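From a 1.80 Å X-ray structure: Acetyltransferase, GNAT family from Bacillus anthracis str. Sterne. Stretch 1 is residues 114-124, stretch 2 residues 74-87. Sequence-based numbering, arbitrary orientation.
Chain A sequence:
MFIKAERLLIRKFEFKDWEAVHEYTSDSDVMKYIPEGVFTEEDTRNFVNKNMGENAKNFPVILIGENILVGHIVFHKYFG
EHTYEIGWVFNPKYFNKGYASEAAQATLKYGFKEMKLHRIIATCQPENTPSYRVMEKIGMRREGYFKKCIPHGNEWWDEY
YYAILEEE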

ATOM      1  N   GLU A 114     -17.813   0.203 -27.738  1.00 27.92           N
ATOM      2  CA  GLU A 114     -17.831  -0.840 -28.763  1.00 28.00           C
ATOM      3  C   GLU A 114     -18.844  -1.954 -28.493  1.00 27.90           C
ATOM      4  O   GLU A 114     -19.476  -2.436 -29.416  1.00 28.57           O
ATOM      5  CB  GLU A 114     -16.412  -1.377 -28.990  1.00 29.53           C
ATOM      6  CG  GLU A 114     -15.334  -0.255 -29.188  1.00 32.30           C
ATOM      7  CD  GLU A 114     -15.652   0.786 -30.308  1.00 37.47           C
ATOM      8  OE1 GLU A 114     -16.114   0.377 -31.399  1.00 39.91           O
ATOM      9  OE2 GLU A 114     -15.419   2.013 -30.108  1.00 41.14           O
ATOM     10  N   MET A 115     -18.989  -2.374 -27.238  1.00 26.02           N
ATOM     11  CA  MET A 115     -19.950  -3.413 -26.861  1.00 25.17           C
ATOM     12  C   MET A 115     -21.311  -2.838 -26.490  1.00 24.09           C
ATOM     13  O   MET A 115     -22.258  -3.592 -26.317  1.00 24.59           O
ATOM     14  CB  MET A 115     -19.408  -4.246 -25.699  1.00 25.04           C
ATOM     15  CG  MET A 115     -18.150  -5.014 -26.026  1.00 25.91           C
ATOM     16  SD  MET A 115     -17.413  -6.001 -24.699  1.00 24.70           S
ATOM     17  CE  MET A 115     -18.771  -7.020 -24.183  1.00 27.34           C
ATOM     18  N   LYS A 116     -21.403  -1.524 -26.359  1.00 23.02           N
ATOM     19  CA  LYS A 116     -22.672  -0.837 -26.109  1.00 23.06           C
ATOM     20  C   LYS A 116     -23.355  -1.371 -24.832  1.00 22.23           C
ATOM     21  O   LYS A 116     -24.575  -1.518 -24.770  1.00 22.52           O
ATOM     22  CB  LYS A 116     -23.580  -0.949 -27.347  1.00 23.39           C
ATOM     23  CG  LYS A 116     -22.893  -0.402 -28.595  1.00 25.17           C
ATOM     24  CD  LYS A 116     -23.714  -0.527 -29.860  1.00 26.03           C
ATOM     25  CE  LYS A 116     -22.922   0.136 -31.021  1.00 25.96           C
ATOM     26  NZ  LYS A 116     -23.575   0.015 -32.360  1.00 28.90           N
ATOM     27  N   LEU A 117     -22.549  -1.632 -23.810  1.00 20.63           N
ATOM     28  CA  LEU A 117     -23.063  -2.047 -22.509  1.00 19.97           C
ATOM     29  C   LEU A 117     -23.745  -0.880 -21.780  1.00 18.99           C
ATOM     30  O   LEU A 117     -23.448   0.289 -22.046  1.00 18.35           O
ATOM     31  CB  LEU A 117     -21.919  -2.570 -21.642  1.00 19.39           C
ATOM     32  CG  LEU A 117     -21.172  -3.802 -22.135  1.00 19.42           C
ATOM     33  CD1 LEU A 117     -19.962  -4.135 -21.205  1.00 20.98           C
ATOM     34  CD2 LEU A 117     -22.088  -4.999 -22.268  1.00 21.91           C
ATOM     35  N   HIS A 118     -24.630  -1.219 -20.838  1.00 18.33           N
ATOM     36  CA  HIS A 118     -25.303  -0.218 -20.022  1.00 17.32           C
ATOM     37  C   HIS A 118     -24.574   0.130 -18.730  1.00 16.87           C
ATOM     38  O   HIS A 118     -24.580   1.304 -18.259  1.00 16.85           O
ATOM     39  CB  HIS A 118     -26.705  -0.704 -19.658  1.00 17.60           C
ATOM     40  CG  HIS A 118     -27.375   0.150 -18.633  1.00 18.05           C
ATOM     41  ND1 HIS A 118     -27.664   1.487 -18.853  1.00 18.32           N
ATOM     42  CD2 HIS A 118     -27.768  -0.119 -17.363  1.00 17.54           C
ATOM     43  CE1 HIS A 118     -28.230   1.990 -17.767  1.00 19.51           C
ATOM     44  NE2 HIS A 118     -28.306   1.040 -16.850  1.00 19.22           N
ATOM     45  N   ARG A 119     -23.953  -0.879 -18.143  1.00 16.57           N
ATOM     46  CA  ARG A 119     -23.394  -0.728 -16.803  1.00 16.56           C
ATOM     47  C   ARG A 119     -22.267  -1.711 -16.513  1.00 15.17           C
ATOM     48  O   ARG A 119     -22.310  -2.758 -16.982  1.00 14.96           O
ATOM     49  CB  ARG A 119     -24.502  -0.911 -15.767  1.00 16.59           C
ATOM     50  CG  ARG A 119     -24.149  -0.623 -14.282  1.00 17.50           C
ATOM     51  CD  ARG A 119     -25.446  -0.615 -13.459  1.00 21.05           C
ATOM     52  NE  ARG A 119     -25.288  -0.560 -12.023  1.00 27.86           N
ATOM     53  CZ  ARG A 119     -25.431  -1.582 -11.195  1.00 18.13           C
ATOM     54  NH1 ARG A 119     -25.231  -1.403  -9.940  1.00 16.42           N
ATOM     55  NH2 ARG A 119     -25.763  -2.765 -11.623  1.00 16.89           N
ATOM     56  N   ILE A 120     -21.266  -1.311 -15.743  1.00 14.84           N
ATOM     57  CA  ILE A 120     -20.165  -2.195 -15.375  1.00 14.79           C
ATOM     58  C   ILE A 120     -19.962  -2.054 -13.852  1.00 14.76           C
ATOM     59  O   ILE A 120     -19.986  -0.938 -13.306  1.00 15.56           O
ATOM     60  CB  ILE A 120     -18.872  -1.914 -16.167  1.00 14.87           C
ATOM     61  CG1 ILE A 120     -19.087  -2.139 -17.687  1.00 16.44           C
ATOM     62  CG2 ILE A 120     -17.723  -2.784 -15.659  1.00 15.31           C
ATOM     63  CD1 ILE A 120     -17.942  -1.544 -18.579  1.00 13.83           C
ATOM     64  N   ILE A 121     -19.811  -3.193 -13.177  1.00 14.27           N
ATOM     65  CA  ILE A 121     -19.684  -3.216 -11.733  1.00 13.77           C
ATOM     66  C   ILE A 121     -18.385  -3.908 -11.354  1.00 13.51           C
ATOM     67  O   ILE A 121     -17.786  -4.647 -12.159  1.00 13.28           O
ATOM     68  CB  ILE A 121     -20.911  -3.931 -11.062  1.00 13.38           C
ATOM     69  CG1 ILE A 121     -20.918  -5.458 -11.311  1.00 15.56           C
ATOM     70  CG2 ILE A 121     -22.251  -3.251 -11.519  1.00 14.06           C
ATOM     71  CD1 ILE A 121     -20.153  -6.292 -10.226  1.00 15.47           C
ATOM     72  N   ALA A 122     -17.991  -3.697 -10.111  1.00 13.61           N
ATOM     73  CA  ALA A 122     -16.828  -4.344  -9.519  1.00 14.79           C
ATOM     74  C   ALA A 122     -17.046  -4.450  -8.004  1.00 14.75           C
ATOM     75  O   ALA A 122     -17.780  -3.645  -7.397  1.00 15.47           O
ATOM     76  CB  ALA A 122     -15.517  -3.601  -9.834  1.00 14.37           C
ATOM     77  N   THR A 123     -16.402  -5.440  -7.393  1.00 15.12           N
ATOM     78  CA  THR A 123     -16.484  -5.607  -5.955  1.00 15.91           C
ATOM     79  C   THR A 123     -15.099  -5.828  -5.379  1.00 16.89           C
ATOM     80  O   THR A 123     -14.175  -6.275  -6.095  1.00 17.14           O
ATOM     81  CB  THR A 123     -17.345  -6.821  -5.535  1.00 16.49           C
ATOM     82  OG1 THR A 123     -16.778  -8.018  -6.050  1.00 19.56           O
ATOM     83  CG2 THR A 123     -18.755  -6.673  -6.051  1.00 18.12           C
ATOM     84  N   CYS A 124     -14.959  -5.491  -4.114  1.00 17.37           N
ATOM     85  CA  CYS A 124     -13.753  -5.871  -3.384  1.00 20.49           C
ATOM     86  C   CYS A 124     -13.938  -5.748  -1.883  1.00 20.25           C
ATOM     87  O   CYS A 124     -14.894  -5.159  -1.400  1.00 19.76           O
ATOM     88  CB  CYS A 124     -12.557  -5.047  -3.821  1.00 20.99           C
ATOM     89  SG  CYS A 124     -12.618  -3.383  -3.252  1.00 25.95           S
TER
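Stretch 2 74-87: VFHKYFGEHTYEIG

Stretch 2 meets stretch 1 chiefly through its second strand, T83 to G87, which lies beside strand 119-124 in a sheet. It enters as strand from V74, turns a corner at Y78, passes through a loop, and is strand again from T83 to G87. The returning strand pairs with the start of strand 119-124, bridging R119 to I121. The two run parallel, with an angle of 39° between their N-to-C directions and a closest approach of 4.5 Å between axes. The contact buries 724 Å², both sides summed.

The register is R119 with T83, I120 with Y84 and I121 with E85, at CA-CA distances of 4.7, 4.8 and 4.8 Å. Hydrogen bonds alternate along the pair, as expected for parallel strands. Y84 N donates to R119 O at 3.2 Å, and I121 N donates to Y84 O at 2.9 Å. I86 N then donates to I121 O, also at 2.9 Å. At the start of the pairing, H82 O accepts from two successive amides: H118 N at 2.9 Å and R119 N at 3.3 Å. CA-H...O contacts fill in the ladder, such as I120 CA to Y84 O at 3.2 Å.

I121 has the largest covered area, 86 Å². Its side chain leaves the sheet on the same face as R119, T83 and E85. Its chi1 and chi2 are both p, and its end comes nearer to stretch 2. There it meets the Y78 ring, at the corner of stretch 2. I121 CG1 lies 3.8 Å from the centroid of the Y78 ring, 10° off the ring normal, a CH-pi contact over the face. I121 CD1 also packs on E85 CG at 3.7 Å. On the same face, water 1 joins T83 OG1, at 2.6 Å, to R119 NH2, at 3.1 Å.

Y84 covers the next largest area, 69 Å². Its side chain is on the other face, with that of I120. L117 is third, at 64 Å², and sits against Y84. Its CB points sideways, but the end of the side chain comes nearer. L117 CD1 lies over the Y84 ring, 3.9 Å from the centroid, and L117 CD2 is 3.5 Å from Y84 CE2. M115 adds to this cluster: its CE is 3.5 Å from Y84 CZ. Within stretch 2, K77 NZ donates to Y84 OH at 2.7 Å, so the hydroxyl has a polar partner beside the apolar packing.

F75, from the earlier strand, closes up to the same group. L117 CD1 is 3.6 Å from F75 CZ. The edge of the F75 ring meets I120 CD1, 3.9 Å from F75 CE1, and M115 SD, 3.9 Å from F75 CE2. Farther along, I120 CG2 packs on I86 CG2 at 3.7 Å, and A122 CB is 3.9 Å from the same I86 CG2. Past the last bridge, water 2 links the strands. It donates to I86 O at 2.7 Å and E85 OE2 at 2.9 Å, and accepts from T123 N at 3.1 Å.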

ATOM      1  N   VAL A  74     -10.150  -9.052 -15.658  1.00 16.98           N
ATOM      2  CA  VAL A  74     -11.347  -9.863 -15.565  1.00 17.09           C
ATOM      3  C   VAL A  74     -12.483  -9.038 -16.177  1.00 17.61           C
ATOM      4  O   VAL A  74     -12.693  -7.897 -15.788  1.00 16.48           O
ATOM      5  CB  VAL A  74     -11.656 -10.224 -14.106  1.00 17.09           C
ATOM      6  CG1 VAL A  74     -12.807 -11.196 -14.020  1.00 19.20           C
ATOM      7  CG2 VAL A  74     -10.414 -10.820 -13.393  1.00 17.39           C
ATOM      8  N   PHE A  75     -13.187  -9.605 -17.156  1.00 17.80           N
ATOM      9  CA  PHE A  75     -14.313  -8.881 -17.793  1.00 18.17           C
ATOM     10  C   PHE A  75     -15.330  -9.869 -18.378  1.00 18.93           C
ATOM     11  O   PHE A  75     -15.029 -10.572 -19.324  1.00 18.13           O
ATOM     12  CB  PHE A  75     -13.785  -7.908 -18.842  1.00 18.47           C
ATOM     13  CG  PHE A  75     -14.784  -6.877 -19.291  1.00 18.11           C
ATOM     14  CD1 PHE A  75     -15.369  -6.007 -18.387  1.00 17.34           C
ATOM     15  CD2 PHE A  75     -15.128  -6.780 -20.621  1.00 20.60           C
ATOM     16  CE1 PHE A  75     -16.258  -5.036 -18.802  1.00 20.23           C
ATOM     17  CE2 PHE A  75     -16.029  -5.797 -21.039  1.00 21.11           C
ATOM     18  CZ  PHE A  75     -16.596  -4.946 -20.116  1.00 19.53           C
ATOM     19  N   HIS A  76     -16.526  -9.923 -17.788  1.00 18.88           N
ATOM     20  CA  HIS A  76     -17.544 -10.901 -18.176  1.00 19.55           C
ATOM     21  C   HIS A  76     -18.956 -10.457 -17.823  1.00 19.25           C
ATOM     22  O   HIS A  76     -19.162  -9.606 -16.971  1.00 17.62           O
ATOM     23  CB  HIS A  76     -17.275 -12.277 -17.535  1.00 19.66           C
ATOM     24  CG  HIS A  76     -17.209 -12.276 -16.039  1.00 21.10           C
ATOM     25  ND1 HIS A  76     -18.325 -12.280 -15.230  1.00 23.58           N
ATOM     26  CD2 HIS A  76     -16.141 -12.265 -15.203  1.00 22.65           C
ATOM     27  CE1 HIS A  76     -17.950 -12.298 -13.963  1.00 25.83           C
ATOM     28  NE2 HIS A  76     -16.629 -12.273 -13.920  1.00 25.16           N
ATOM     29  N   LYS A  77     -19.927 -11.081 -18.474  1.00 19.69           N
ATOM     30  CA  LYS A  77     -21.336 -10.852 -18.159  1.00 20.74           C
ATOM     31  C   LYS A  77     -21.649 -11.056 -16.680  1.00 19.90           C
ATOM     32  O   LYS A  77     -21.145 -11.984 -16.046  1.00 19.72           O
ATOM     33  CB  LYS A  77     -22.226 -11.772 -19.019  1.00 21.06           C
ATOM     34  CG  LYS A  77     -22.067 -11.520 -20.496  1.00 23.27           C
ATOM     35  CD  LYS A  77     -23.004 -12.409 -21.341  1.00 25.59           C
ATOM     36  CE  LYS A  77     -22.772 -12.165 -22.833  1.00 28.68           C
ATOM     37  NZ  LYS A  77     -22.725 -10.695 -23.242  1.00 36.31           N
ATOM     38  N   TYR A  78     -22.475 -10.150 -16.147  1.00 20.28           N
ATOM     39  CA  TYR A  78     -22.874 -10.127 -14.751  1.00 20.12           C
ATOM     40  C   TYR A  78     -24.380 -10.215 -14.615  1.00 19.51           C
ATOM     41  O   TYR A  78     -24.859 -11.050 -13.892  1.00 19.21           O
ATOM     42  CB  TYR A  78     -22.352  -8.870 -14.082  1.00 22.07           C
ATOM     43  CG  TYR A  78     -22.723  -8.744 -12.639  1.00 21.51           C
ATOM     44  CD1 TYR A  78     -22.057  -9.485 -11.679  1.00 26.31           C
ATOM     45  CD2 TYR A  78     -23.728  -7.895 -12.233  1.00 24.94           C
ATOM     46  CE1 TYR A  78     -22.374  -9.379 -10.354  1.00 24.13           C
ATOM     47  CE2 TYR A  78     -24.079  -7.798 -10.898  1.00 23.98           C
ATOM     48  CZ  TYR A  78     -23.383  -8.532  -9.970  1.00 25.12           C
ATOM     49  OH  TYR A  78     -23.701  -8.440  -8.642  1.00 27.88           O
ATOM     50  N   PHE A  79     -25.112  -9.347 -15.305  1.00 19.47           N
ATOM     51  CA  PHE A  79     -26.579  -9.365 -15.284  1.00 19.93           C
ATOM     52  C   PHE A  79     -27.046  -9.200 -16.718  1.00 19.41           C
ATOM     53  O   PHE A  79     -26.880  -8.121 -17.316  1.00 18.62           O
ATOM     54  CB  PHE A  79     -27.069  -8.244 -14.356  1.00 19.69           C
ATOM     55  CG  PHE A  79     -28.564  -8.128 -14.220  1.00 19.94           C
ATOM     56  CD1 PHE A  79     -29.412  -9.203 -14.409  1.00 23.95           C
ATOM     57  CD2 PHE A  79     -29.112  -6.918 -13.803  1.00 20.79           C
ATOM     58  CE1 PHE A  79     -30.794  -9.050 -14.227  1.00 22.95           C
ATOM     59  CE2 PHE A  79     -30.490  -6.769 -13.642  1.00 22.94           C
ATOM     60  CZ  PHE A  79     -31.316  -7.822 -13.860  1.00 20.70           C
ATOM     61  N   GLY A  80     -27.577 -10.291 -17.275  1.00 21.12           N
ATOM     62  CA  GLY A  80     -27.924 -10.367 -18.696  1.00 22.11           C
ATOM     63  C   GLY A  80     -26.694 -10.076 -19.522  1.00 22.96           C
ATOM     64  O   GLY A  80     -25.577 -10.359 -19.093  1.00 24.30           O
ATOM     65  N   GLU A  81     -26.912  -9.486 -20.685  1.00 23.87           N
ATOM     66  CA  GLU A  81     -25.834  -9.072 -21.581  1.00 24.05           C
ATOM     67  C   GLU A  81     -25.552  -7.561 -21.445  1.00 22.71           C
ATOM     68  O   GLU A  81     -24.644  -7.020 -22.084  1.00 22.95           O
ATOM     69  CB  GLU A  81     -26.186  -9.457 -23.041  1.00 24.89           C
ATOM     70  CG  GLU A  81     -26.557 -10.956 -23.244  1.00 28.84           C
ATOM     71  CD  GLU A  81     -26.660 -11.349 -24.731  1.00 30.61           C
ATOM     72  OE1 GLU A  81     -26.585 -10.436 -25.601  1.00 39.28           O
ATOM     73  OE2 GLU A  81     -26.827 -12.565 -25.027  1.00 40.03           O
ATOM     74  N   HIS A  82     -26.306  -6.860 -20.602  1.00 20.76           N
ATOM     75  CA  HIS A  82     -26.211  -5.401 -20.586  1.00 19.87           C
ATOM     76  C   HIS A  82     -25.293  -4.886 -19.469  1.00 18.16           C
ATOM     77  O   HIS A  82     -24.919  -3.731 -19.471  1.00 17.44           O
ATOM     78  CB  HIS A  82     -27.576  -4.772 -20.412  1.00 19.85           C
ATOM     79  CG  HIS A  82     -28.357  -5.354 -19.277  1.00 19.81           C
ATOM     80  ND1 HIS A  82     -28.070  -5.083 -17.958  1.00 20.39           N
ATOM     81  CD2 HIS A  82     -29.394  -6.230 -19.267  1.00 20.49           C
ATOM     82  CE1 HIS A  82     -28.925  -5.730 -17.185  1.00 23.07           C
ATOM     83  NE2 HIS A  82     -29.740  -6.438 -17.954  1.00 21.35           N
ATOM     84  N   THR A  83     -25.003  -5.745 -18.493  1.00 17.36           N
ATOM     85  CA  THR A  83     -24.234  -5.360 -17.315  1.00 17.40           C
ATOM     86  C   THR A  83     -23.120  -6.383 -17.121  1.00 16.89           C
ATOM     87  O   THR A  83     -23.389  -7.581 -17.035  1.00 16.42           O
ATOM     88  CB  THR A  83     -25.120  -5.283 -16.064  1.00 17.09           C
ATOM     89  OG1 THR A  83     -26.177  -4.333 -16.283  1.00 16.90           O
ATOM     90  CG2 THR A  83     -24.299  -4.818 -14.836  1.00 16.21           C
ATOM     91  N   TYR A  84     -21.884  -5.889 -17.061  1.00 16.39           N
ATOM     92  CA  TYR A  84     -20.684  -6.712 -16.926  1.00 16.88           C
ATOM     93  C   TYR A  84     -20.021  -6.415 -15.585  1.00 16.77           C
ATOM     94  O   TYR A  84     -20.274  -5.377 -14.958  1.00 16.08           O
ATOM     95  CB  TYR A  84     -19.676  -6.384 -18.036  1.00 18.21           C
ATOM     96  CG  TYR A  84     -19.840  -7.211 -19.272  1.00 19.34           C
ATOM     97  CD1 TYR A  84     -18.729  -7.833 -19.872  1.00 19.90           C
ATOM     98  CD2 TYR A  84     -21.094  -7.390 -19.834  1.00 16.99           C
ATOM     99  CE1 TYR A  84     -18.887  -8.617 -20.992  1.00 22.83           C
ATOM    100  CE2 TYR A  84     -21.247  -8.167 -20.977  1.00 20.58           C
ATOM    101  CZ  TYR A  84     -20.139  -8.767 -21.539  1.00 21.39           C
ATOM    102  OH  TYR A  84     -20.289  -9.549 -22.683  1.00 23.93           O
ATOM    103  N   GLU A  85     -19.151  -7.334 -15.181  1.00 16.42           N
ATOM    104  CA  GLU A  85     -18.302  -7.176 -14.024  1.00 16.94           C
ATOM    105  C   GLU A  85     -16.838  -7.124 -14.487  1.00 16.39           C
ATOM    106  O   GLU A  85     -16.423  -7.859 -15.431  1.00 16.62           O
ATOM    107  CB  GLU A  85     -18.509  -8.341 -13.057  1.00 17.05           C
ATOM    108  CG  GLU A  85     -17.541  -8.358 -11.895  1.00 18.82           C
ATOM    109  CD  GLU A  85     -17.776  -9.469 -10.880  1.00 22.53           C
ATOM    110  OE1 GLU A  85     -18.602 -10.397 -11.132  1.00 26.35           O
ATOM    111  OE2 GLU A  85     -17.112  -9.395  -9.821  1.00 29.81           O
ATOM    112  N   ILE A  86     -16.068  -6.251 -13.846  1.00 14.47           N
ATOM    113  CA  ILE A  86     -14.641  -6.036 -14.150  1.00 14.17           C
ATOM    114  C   ILE A  86     -13.815  -6.274 -12.877  1.00 14.70           C
ATOM    115  O   ILE A  86     -14.273  -6.029 -11.756  1.00 13.06           O
ATOM    116  CB  ILE A  86     -14.388  -4.602 -14.749  1.00 15.13           C
ATOM    117  CG1 ILE A  86     -12.972  -4.438 -15.381  1.00 12.09           C
ATOM    118  CG2 ILE A  86     -14.663  -3.515 -13.686  1.00 12.29           C
ATOM    119  CD1 ILE A  86     -12.822  -3.140 -16.243  1.00 15.65           C
ATOM    120  N   GLY A  87     -12.571  -6.704 -13.097  1.00 14.72           N
ATOM    121  CA  GLY A  87     -11.600  -6.948 -12.068  1.00 15.68           C
ATOM    122  C   GLY A  87     -10.221  -7.009 -12.683  1.00 15.47           C
ATOM    123  O   GLY A  87     -10.063  -6.811 -13.897  1.00 14.56           O
TER
HETATM  124  O   HOH W   1     -27.414  -3.632 -14.083  1.00 22.04           O
HETATM  125  O   HOH W   2     -15.085  -7.308  -9.463  1.00 21.44           O